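Local coordinates for protein N-(5'-phosphoribosyl)anthranilate isomerase (Thermococcus kodakarensis, PDB 5LHF) that catalyses the isomerisation of N-(5-phospho-beta-D-ribosyl)anthranilate to 1-(2-carboxyphenylamino)-1-deoxy-D-ribulose 5-phosphate, the third of five steps from chorismate to L-tryptophan, at residues Thr27-Ser33 / Ile55-Met61; Gly10-Glu16 / Lys36-Pro40. All blocks are in the same frame, centred on the assembly; numbering follows the deposited sequence.

How the contacts relate
A TIM barrel repeats one unit, and these contacts span the first two repeats and the strand that begins the third. Along the chain the segments run 10-16, 27-33, 36-40, 55-61, so the contacts interleave. Contact 1 pairs strands 26-30 and 55-59 in the barrel wall; contact 2, about 10 Å away between centres, joins the loops that follow strands 5-9 and 26-30, at the C-terminal end of the barrel where enzymes of this fold carry their active sites. The contacts meet: Gly28 O lies 2.9 Å from Gly10 N and Val30 O 3.0 Å from Val39 N, both probable hydrogen bonds. Strand 26-30 thus belongs to both, pairing with 55-59 and holding both loops.

Contact 1 of 2, residues Thr27-Ser33 / Ile55-Met61; sequences TGVVVNS and IYLVSTM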
ATOM      1  N   THR A  27      -4.929   7.071   2.773  1.00 11.89           N
ATOM      2  CA  THR A  27      -5.644   6.447   1.669  1.00 10.49           C
ATOM      3  C   THR A  27      -4.771   6.552   0.421  1.00  9.64           C
ATOM      4  O   THR A  27      -3.594   6.928   0.485  1.00 10.42           O
ATOM      5  CB  THR A  27      -7.039   7.078   1.507  1.00 11.89           C
ATOM      6  OG1 THR A  27      -7.816   6.300   0.580  1.00  9.02           O
ATOM      7  CG2 THR A  27      -6.941   8.521   1.025  1.00 13.36           C
ATOM      8  N   GLY A  28      -5.336   6.160  -0.711  1.00  8.27           N
ATOM      9  CA  GLY A  28      -4.584   6.127  -1.953  1.00  6.76           C
ATOM     10  C   GLY A  28      -5.511   6.228  -3.138  1.00 11.58           C
ATOM     11  O   GLY A  28      -6.645   5.744  -3.098  1.00 11.57           O
ATOM     12  N   VAL A  29      -5.019   6.859  -4.208  1.00  7.62           N
ATOM     13  CA  VAL A  29      -5.763   6.950  -5.457  1.00  7.25           C
ATOM     14  C   VAL A  29      -4.886   6.407  -6.581  1.00  9.66           C
ATOM     15  O   VAL A  29      -3.708   6.764  -6.685  1.00 11.85           O
ATOM     16  CB  VAL A  29      -6.240   8.395  -5.736  1.00 12.05           C
ATOM     17  CG1 VAL A  29      -5.055   9.380  -5.799  1.00 10.85           C
ATOM     18  CG2 VAL A  29      -7.002   8.428  -7.041  1.00 11.12           C
ATOM     19  N   VAL A  30      -5.451   5.523  -7.408  1.00 13.06           N
ATOM     20  CA  VAL A  30      -4.672   4.760  -8.382  1.00  9.77           C
ATOM     21  C   VAL A  30      -4.737   5.449  -9.743  1.00  9.63           C
ATOM     22  O   VAL A  30      -5.820   5.811 -10.217  1.00 11.83           O
ATOM     23  CB  VAL A  30      -5.175   3.308  -8.479  1.00  9.18           C
ATOM     24  CG1 VAL A  30      -4.396   2.538  -9.568  1.00 10.58           C
ATOM     25  CG2 VAL A  30      -5.073   2.612  -7.107  1.00 10.86           C
ATOM     26  N   VAL A  31      -3.575   5.635 -10.367  1.00  8.50           N
ATOM     27  CA  VAL A  31      -3.485   6.223 -11.700  1.00 13.22           C
ATOM     28  C   VAL A  31      -2.539   5.385 -12.547  1.00 11.66           C
ATOM     29  O   VAL A  31      -1.657   4.692 -12.034  1.00 11.92           O
ATOM     30  CB  VAL A  31      -2.997   7.696 -11.675  1.00 13.42           C
ATOM     31  CG1 VAL A  31      -3.976   8.602 -10.922  1.00 13.39           C
ATOM     32  CG2 VAL A  31      -1.569   7.805 -11.104  1.00 12.80           C
ATOM     33  N   ASN A  32      -2.719   5.481 -13.866  1.00 18.02           N
ATOM     34  CA  ASN A  32      -1.793   4.904 -14.841  1.00 15.12           C
ATOM     35  C   ASN A  32      -1.326   3.508 -14.418  1.00 14.23           C
ATOM     36  O   ASN A  32      -0.133   3.232 -14.290  1.00 16.55           O
ATOM     37  CB  ASN A  32      -0.594   5.841 -15.072  1.00 15.69           C
ATOM     38  CG  ASN A  32      -1.002   7.200 -15.667  1.00 21.02           C
ATOM     39  OD1 ASN A  32      -1.990   7.300 -16.389  1.00 19.55           O
ATOM     40  ND2 ASN A  32      -0.223   8.240 -15.380  1.00 19.53           N
ATOM     41  N   SER A  33      -2.300   2.629 -14.166  1.00 16.10           N
ATOM     42  CA  SER A  33      -2.035   1.260 -13.736  1.00 14.35           C
ATOM     43  C   SER A  33      -3.133   0.345 -14.258  1.00 18.68           C
ATOM     44  O   SER A  33      -4.260   0.779 -14.514  1.00 23.36           O
ATOM     45  CB  SER A  33      -1.988   1.126 -12.201  1.00 17.26           C
ATOM     46  OG  SER A  33      -1.067   2.028 -11.610  1.00 16.38           O
ATOM     47  N   ILE A  55      -2.811  11.109   1.300  1.00  9.90           N
ATOM     48  CA  ILE A  55      -3.374  10.327   0.207  1.00  7.88           C
ATOM     49  C   ILE A  55      -2.258  10.005  -0.783  1.00 18.78           C
ATOM     50  O   ILE A  55      -1.635  10.912  -1.355  1.00 15.43           O
ATOM     51  CB  ILE A  55      -4.560  11.036  -0.471  1.00  9.33           C
ATOM     52  CG1 ILE A  55      -5.083  10.208  -1.658  1.00 17.81           C
ATOM     53  CG2 ILE A  55      -4.220  12.488  -0.858  1.00 14.51           C
ATOM     54  CD1 ILE A  55      -6.435  10.674  -2.173  1.00 16.06           C
ATOM     55  N   TYR A  56      -1.981   8.719  -0.957  1.00 10.61           N
ATOM     56  CA  TYR A  56      -0.919   8.294  -1.861  1.00  7.75           C
ATOM     57  C   TYR A  56      -1.391   8.296  -3.307  1.00  9.17           C
ATOM     58  O   TYR A  56      -2.477   7.802  -3.612  1.00  9.60           O
ATOM     59  CB  TYR A  56      -0.437   6.893  -1.468  1.00  8.40           C
ATOM     60  CG  TYR A  56       0.373   6.914  -0.195  1.00 11.77           C
ATOM     61  CD1 TYR A  56      -0.249   6.932   1.051  1.00  9.80           C
ATOM     62  CD2 TYR A  56       1.755   6.928  -0.245  1.00 10.33           C
ATOM     63  CE1 TYR A  56       0.499   6.976   2.217  1.00 17.17           C
ATOM     64  CE2 TYR A  56       2.505   6.966   0.886  1.00 12.53           C
ATOM     65  CZ  TYR A  56       1.885   6.982   2.123  1.00 15.06           C
ATOM     66  OH  TYR A  56       2.688   7.029   3.249  1.00 17.91           O
ATOM     67  N   LEU A  57      -0.560   8.844  -4.195  1.00  6.51           N
ATOM     68  CA  LEU A  57      -0.711   8.623  -5.632  1.00  8.10           C
ATOM     69  C   LEU A  57      -0.112   7.260  -5.928  1.00 10.42           C
ATOM     70  O   LEU A  57       1.110   7.093  -5.853  1.00 11.79           O
ATOM     71  CB  LEU A  57      -0.005   9.719  -6.427  1.00 10.21           C
ATOM     72  CG  LEU A  57      -0.273   9.772  -7.940  1.00  9.93           C
ATOM     73  CD1 LEU A  57      -1.742  10.124  -8.228  1.00 14.65           C
ATOM     74  CD2 LEU A  57       0.671  10.774  -8.619  1.00 14.02           C
ATOM     75  N   VAL A  58      -0.962   6.277  -6.230  1.00  9.64           N
ATOM     76  CA  VAL A  58      -0.549   4.878  -6.330  1.00  8.17           C
ATOM     77  C   VAL A  58      -0.422   4.501  -7.800  1.00 11.15           C
ATOM     78  O   VAL A  58      -1.369   4.700  -8.575  1.00  9.69           O
ATOM     79  CB  VAL A  58      -1.566   3.958  -5.639  1.00  8.21           C
ATOM     80  CG1 VAL A  58      -1.111   2.518  -5.736  1.00  7.60           C
ATOM     81  CG2 VAL A  58      -1.828   4.395  -4.173  1.00  6.79           C
ATOM     82  N   SER A  59       0.713   3.915  -8.182  1.00  9.27           N
ATOM     83  CA  SER A  59       0.864   3.563  -9.590  1.00  9.61           C
ATOM     84  C   SER A  59       1.952   2.523  -9.802  1.00 12.13           C
ATOM     85  O   SER A  59       2.903   2.398  -9.022  1.00 13.29           O
ATOM     86  CB  SER A  59       1.169   4.795 -10.444  1.00  9.81           C
ATOM     87  OG  SER A  59       1.157   4.451 -11.832  1.00  9.59           O
ATOM     88  N   THR A  60       1.818   1.814 -10.919  1.00 12.04           N
ATOM     89  CA  THR A  60       2.843   0.906 -11.408  1.00 18.93           C
ATOM     90  C   THR A  60       3.733   1.549 -12.458  1.00 13.85           C
ATOM     91  O   THR A  60       4.558   0.851 -13.059  1.00 14.33           O
ATOM     92  CB  THR A  60       2.191  -0.343 -11.990  1.00 14.40           C
ATOM     93  OG1 THR A  60       1.299   0.058 -13.036  1.00 15.53           O
ATOM     94  CG2 THR A  60       1.408  -1.083 -10.908  1.00 12.89           C
ATOM     95  N   MET A  61       3.574   2.851 -12.703  1.00 15.36           N
ATOM     96  CA  MET A  61       4.478   3.574 -13.587  1.00 13.12           C
ATOM     97  C   MET A  61       5.923   3.200 -13.298  1.00 13.90           C
ATOM     98  O   MET A  61       6.320   3.041 -12.141  1.00 16.56           O
ATOM     99  CB  MET A  61       4.284   5.081 -13.428  1.00  8.52           C
ATOM    100  CG  MET A  61       3.114   5.604 -14.217  1.00 15.22           C
ATOM    101  SD  MET A  61       2.839   7.348 -13.929  1.00 15.04           S
ATOM    102  CE  MET A  61       2.437   7.433 -12.181  1.00  9.30           C
TER
HETATM  103  O   HOH W   1       1.937   1.505 -15.337  1.00 21.44           O
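Thr27, Val58 and Ile55 illustrate how adjacent strands of a TIM barrel divide their side chains between two environments. Strands 27-30 and 55-59 run parallel, their axes 4.2 Å apart at closest and inclined by 27°. Thr27 and Ile55 lie side by side on the outer face, Thr27 CG2 3.7 Å from Ile55 CG1, while Thr27 OG1 is hydrogen-bonded to Ile8 O on the preceding strand. Val58 belongs to the inner face, with Val30 and Tyr56. Val58 CB lies 4.0 Å from Val30 CG2 and Val58 CG2 3.9 Å from Gly28 CA; a beta carbon on Gly28 would clash there. The backbone supplies the parallel ladder: Tyr56 N to Thr27 O, Val29 N to Tyr56 O and Val58 N to Val29 O, each 2.8 Å, then Val31 N to Val58 O at 3.0 Å. Beyond it hydroxyls take over. Ser59 OG donates to Val31 O (2.8 Å) and accepts from Met61 N (3.0 Å) in an ST turn, and Thr60 N donates to Ser33 OG (3.0 Å). Outside the wall, helix 14-20 packs on Thr27, helix 41-50 on Val29 and Val31, and helix 64-74 on Leu57, while strands 5-9 and 78-81 continue the sheet on either side.

Contact 2 of 2, residues Gly10-Glu16 / Lys36-Pro40; sequences GVKTMDE and KRKVP
Gly10 opens 10-16 with a positive phi (phi/psi 86/38°), Val11 is extended, and Lys12 (-112/-18°) leads to Thr13, the N-cap of helix 14-20. Segment 36-40 turns through Lys36 and Arg37 (-96/4°), then runs extended from Lys38 to Pro40, the N-cap of helix 41-50. The backbones come nearest at Gly10 and Arg37, CA atoms 5.4 Å apart; a beta carbon on Gly10 would crowd Arg37 CG. Arg37, with chi1 to chi3 all m, folds back so that NE and NH2 donate to Gly10 O, at 2.9 and 3.0 Å. Arg37 NH2 also forms a salt bridge with Glu16 OE2 at 2.9 Å. These are the first two beta-alpha loops of the TIM barrel, each leading from a strand's C-terminal end to the helix packed outside. Glu16 (chi1 m, chi2 t) also ties its own loop: OE1 accepts from Lys12 N at 2.8 Å, and its backbone N donates to Thr13 OG1 at 3.1 Å, capping the helix. Lys12 (chi1 m, chi2 -132°, chi3 m, chi4 t) sets CG over one face of the guanidinium, 3.8 Å from Arg37 NH2, and CD 3.7 Å from Val39 CG1; its NZ donates to Lys36 O at 2.9 Å. One water bridges Val11 O and Arg37 O, another Lys12 NZ and Lys38 O. Arg37 NH1 also pairs with Glu189 (salt bridge) and Gly192 O (hydrogen bond), and Glu16 OE2 accepts from Lys194 N.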
ATOM      1  N   GLY A  10      -7.366   2.938  -2.916  1.00 10.89           N
ATOM      2  CA  GLY A  10      -8.214   2.837  -4.089  1.00 10.12           C
ATOM      3  C   GLY A  10      -9.509   3.630  -4.059  1.00 14.04           C
ATOM      4  O   GLY A  10     -10.534   3.148  -4.551  1.00 11.52           O
ATOM      5  N   VAL A  11      -9.507   4.826  -3.501  1.00 15.53           N
ATOM      6  CA  VAL A  11     -10.725   5.629  -3.542  1.00 12.66           C
ATOM      7  C   VAL A  11     -10.862   6.239  -4.927  1.00 16.08           C
ATOM      8  O   VAL A  11      -9.878   6.701  -5.526  1.00 12.83           O
ATOM      9  CB  VAL A  11     -10.737   6.704  -2.436  1.00 12.67           C
ATOM     10  CG1 VAL A  11     -10.853   6.048  -1.062  1.00 15.50           C
ATOM     11  CG2 VAL A  11      -9.478   7.580  -2.517  1.00 21.43           C
ATOM     12  N   LYS A  12     -12.093   6.215  -5.453  1.00 14.69           N
ATOM     13  CA  LYS A  12     -12.395   6.743  -6.777  1.00 14.98           C
ATOM     14  C   LYS A  12     -13.273   7.983  -6.745  1.00 16.47           C
ATOM     15  O   LYS A  12     -13.327   8.706  -7.745  1.00 16.24           O
ATOM     16  CB  LYS A  12     -13.091   5.678  -7.637  1.00 14.91           C
ATOM     17  CG  LYS A  12     -12.297   4.394  -7.786  1.00 17.62           C
ATOM     18  CD  LYS A  12     -12.228   3.965  -9.233  1.00 27.94           C
ATOM     19  CE  LYS A  12     -13.485   3.275  -9.659  1.00 30.14           C
ATOM     20  NZ  LYS A  12     -13.384   2.733 -11.037  1.00 20.79           N
ATOM     21  N   THR A  13     -13.955   8.254  -5.635  1.00 12.14           N
ATOM     22  CA  THR A  13     -14.881   9.379  -5.587  1.00 12.27           C
ATOM     23  C   THR A  13     -14.711  10.161  -4.295  1.00 15.95           C
ATOM     24  O   THR A  13     -14.095   9.703  -3.329  1.00 10.42           O
ATOM     25  CB  THR A  13     -16.338   8.923  -5.696  1.00 15.63           C
ATOM     26  OG1 THR A  13     -16.643   8.069  -4.589  1.00 16.65           O
ATOM     27  CG2 THR A  13     -16.571   8.171  -6.997  1.00 17.37           C
ATOM     28  N   MET A  14     -15.295  11.360  -4.294  1.00 11.33           N
ATOM     29  CA  MET A  14     -15.340  12.166  -3.083  1.00  8.56           C
ATOM     30  C   MET A  14     -16.087  11.432  -1.975  1.00 10.27           C
ATOM     31  O   MET A  14     -15.695  11.496  -0.804  1.00 12.31           O
ATOM     32  CB  MET A  14     -16.006  13.508  -3.401  1.00 16.10           C
ATOM     33  CG  MET A  14     -17.470  13.405  -3.818  1.00 42.59           C
ATOM     34  SD  MET A  14     -18.142  14.929  -4.531  1.00 64.10           S
ATOM     35  CE  MET A  14     -18.375  15.916  -3.047  1.00 54.08           C
ATOM     36  N   ASP A  15     -17.138  10.694  -2.337  1.00 11.62           N
ATOM     37  CA  ASP A  15     -17.898   9.963  -1.327  1.00 11.87           C
ATOM     38  C   ASP A  15     -17.047   8.882  -0.672  1.00 12.17           C
ATOM     39  O   ASP A  15     -17.068   8.730   0.556  1.00 10.12           O
ATOM     40  CB  ASP A  15     -19.147   9.347  -1.945  1.00 11.42           C
ATOM     41  CG  ASP A  15     -20.180  10.383  -2.312  1.00 14.93           C
ATOM     42  OD1 ASP A  15     -20.921  10.141  -3.286  1.00 20.73           O
ATOM     43  OD2 ASP A  15     -20.255  11.429  -1.626  1.00 14.15           O
ATOM     44  N   GLU A  16     -16.293   8.124  -1.470  1.00  9.57           N
ATOM     45  CA  GLU A  16     -15.411   7.103  -0.902  1.00 11.14           C
ATOM     46  C   GLU A  16     -14.306   7.729  -0.059  1.00 15.66           C
ATOM     47  O   GLU A  16     -13.964   7.218   1.016  1.00 12.76           O
ATOM     48  CB  GLU A  16     -14.801   6.265  -2.025  1.00 12.68           C
ATOM     49  CG  GLU A  16     -15.771   5.325  -2.672  1.00 11.91           C
ATOM     50  CD  GLU A  16     -15.088   4.357  -3.592  1.00 17.80           C
ATOM     51  OE1 GLU A  16     -14.130   4.761  -4.293  1.00 18.40           O
ATOM     52  OE2 GLU A  16     -15.494   3.178  -3.597  1.00 15.57           O
ATOM     53  N   LYS A  36      -8.850  -1.830 -11.531  1.00 15.94           N
ATOM     54  CA  LYS A  36     -10.249  -1.432 -11.437  1.00 19.74           C
ATOM     55  C   LYS A  36     -10.443  -0.089 -10.746  1.00 18.89           C
ATOM     56  O   LYS A  36     -11.507   0.525 -10.899  1.00 19.01           O
ATOM     57  CB  LYS A  36     -11.046  -2.478 -10.650  1.00 25.31           C
ATOM     58  CG  LYS A  36     -11.261  -3.809 -11.331  1.00 36.21           C
ATOM     59  CD  LYS A  36     -12.175  -4.690 -10.466  1.00 36.48           C
ATOM     60  CE  LYS A  36     -11.476  -5.940  -9.989  1.00 35.58           C
ATOM     61  NZ  LYS A  36     -11.058  -6.754 -11.160  1.00 31.54           N
ATOM     62  N   ARG A  37      -9.480   0.352  -9.941  1.00 13.66           N
ATOM     63  CA  ARG A  37      -9.604   1.595  -9.198  1.00 10.98           C
ATOM     64  C   ARG A  37      -8.940   2.760  -9.907  1.00 11.46           C
ATOM     65  O   ARG A  37      -8.857   3.848  -9.326  1.00 11.19           O
ATOM     66  CB  ARG A  37      -8.986   1.458  -7.790  1.00 10.00           C
ATOM     67  CG  ARG A  37      -9.357   0.159  -7.045  1.00 17.79           C
ATOM     68  CD  ARG A  37     -10.859  -0.027  -6.996  1.00 15.60           C
ATOM     69  NE  ARG A  37     -11.484   0.990  -6.156  1.00 15.79           N
ATOM     70  CZ  ARG A  37     -12.774   1.005  -5.848  1.00 21.81           C
ATOM     71  NH1 ARG A  37     -13.573   0.055  -6.312  1.00 22.31           N
ATOM     72  NH2 ARG A  37     -13.259   1.977  -5.077  1.00 17.64           N
ATOM     73  N   LYS A  38      -8.421   2.539 -11.114  1.00 11.17           N
ATOM     74  CA  LYS A  38      -7.756   3.602 -11.854  1.00 13.53           C
ATOM     75  C   LYS A  38      -8.738   4.742 -12.132  1.00 15.04           C
ATOM     76  O   LYS A  38      -9.911   4.502 -12.443  1.00 17.40           O
ATOM     77  CB  LYS A  38      -7.187   3.040 -13.159  1.00 16.08           C
ATOM     78  CG  LYS A  38      -6.426   4.040 -14.014  1.00 15.69           C
ATOM     79  CD  LYS A  38      -5.991   3.383 -15.324  1.00 24.02           C
ATOM     80  CE  LYS A  38      -6.688   4.018 -16.509  1.00 39.18           C
ATOM     81  NZ  LYS A  38      -5.855   5.049 -17.177  1.00 43.40           N
ATOM     82  N   VAL A  39      -8.271   5.968 -11.954  1.00 12.28           N
ATOM     83  CA  VAL A  39      -8.996   7.180 -12.325  1.00 13.54           C
ATOM     84  C   VAL A  39      -8.073   8.044 -13.170  1.00 10.89           C
ATOM     85  O   VAL A  39      -6.826   7.919 -13.072  1.00 15.83           O
ATOM     86  CB  VAL A  39      -9.510   7.956 -11.086  1.00 14.72           C
ATOM     87  CG1 VAL A  39     -10.464   7.113 -10.231  1.00 13.65           C
ATOM     88  CG2 VAL A  39      -8.338   8.532 -10.256  1.00 14.66           C
ATOM     89  N   PRO A  40      -8.628   8.926 -14.006  1.00 11.69           N
ATOM     90  CA  PRO A  40      -7.774   9.897 -14.710  1.00  9.79           C
ATOM     91  C   PRO A  40      -7.037  10.842 -13.755  1.00  9.88           C
ATOM     92  O   PRO A  40      -7.493  11.099 -12.639  1.00 12.79           O
ATOM     93  CB  PRO A  40      -8.758  10.659 -15.606  1.00  9.81           C
ATOM     94  CG  PRO A  40     -10.031   9.861 -15.573  1.00 10.14           C
ATOM     95  CD  PRO A  40     -10.049   9.092 -14.311  1.00 11.82           C
TER
HETATM   96  O   HOH W   2      -8.229   4.794  -6.920  1.00  8.92           O
HETATM   97  O   HOH W   3     -11.453   2.736 -13.284  1.00 27.15           O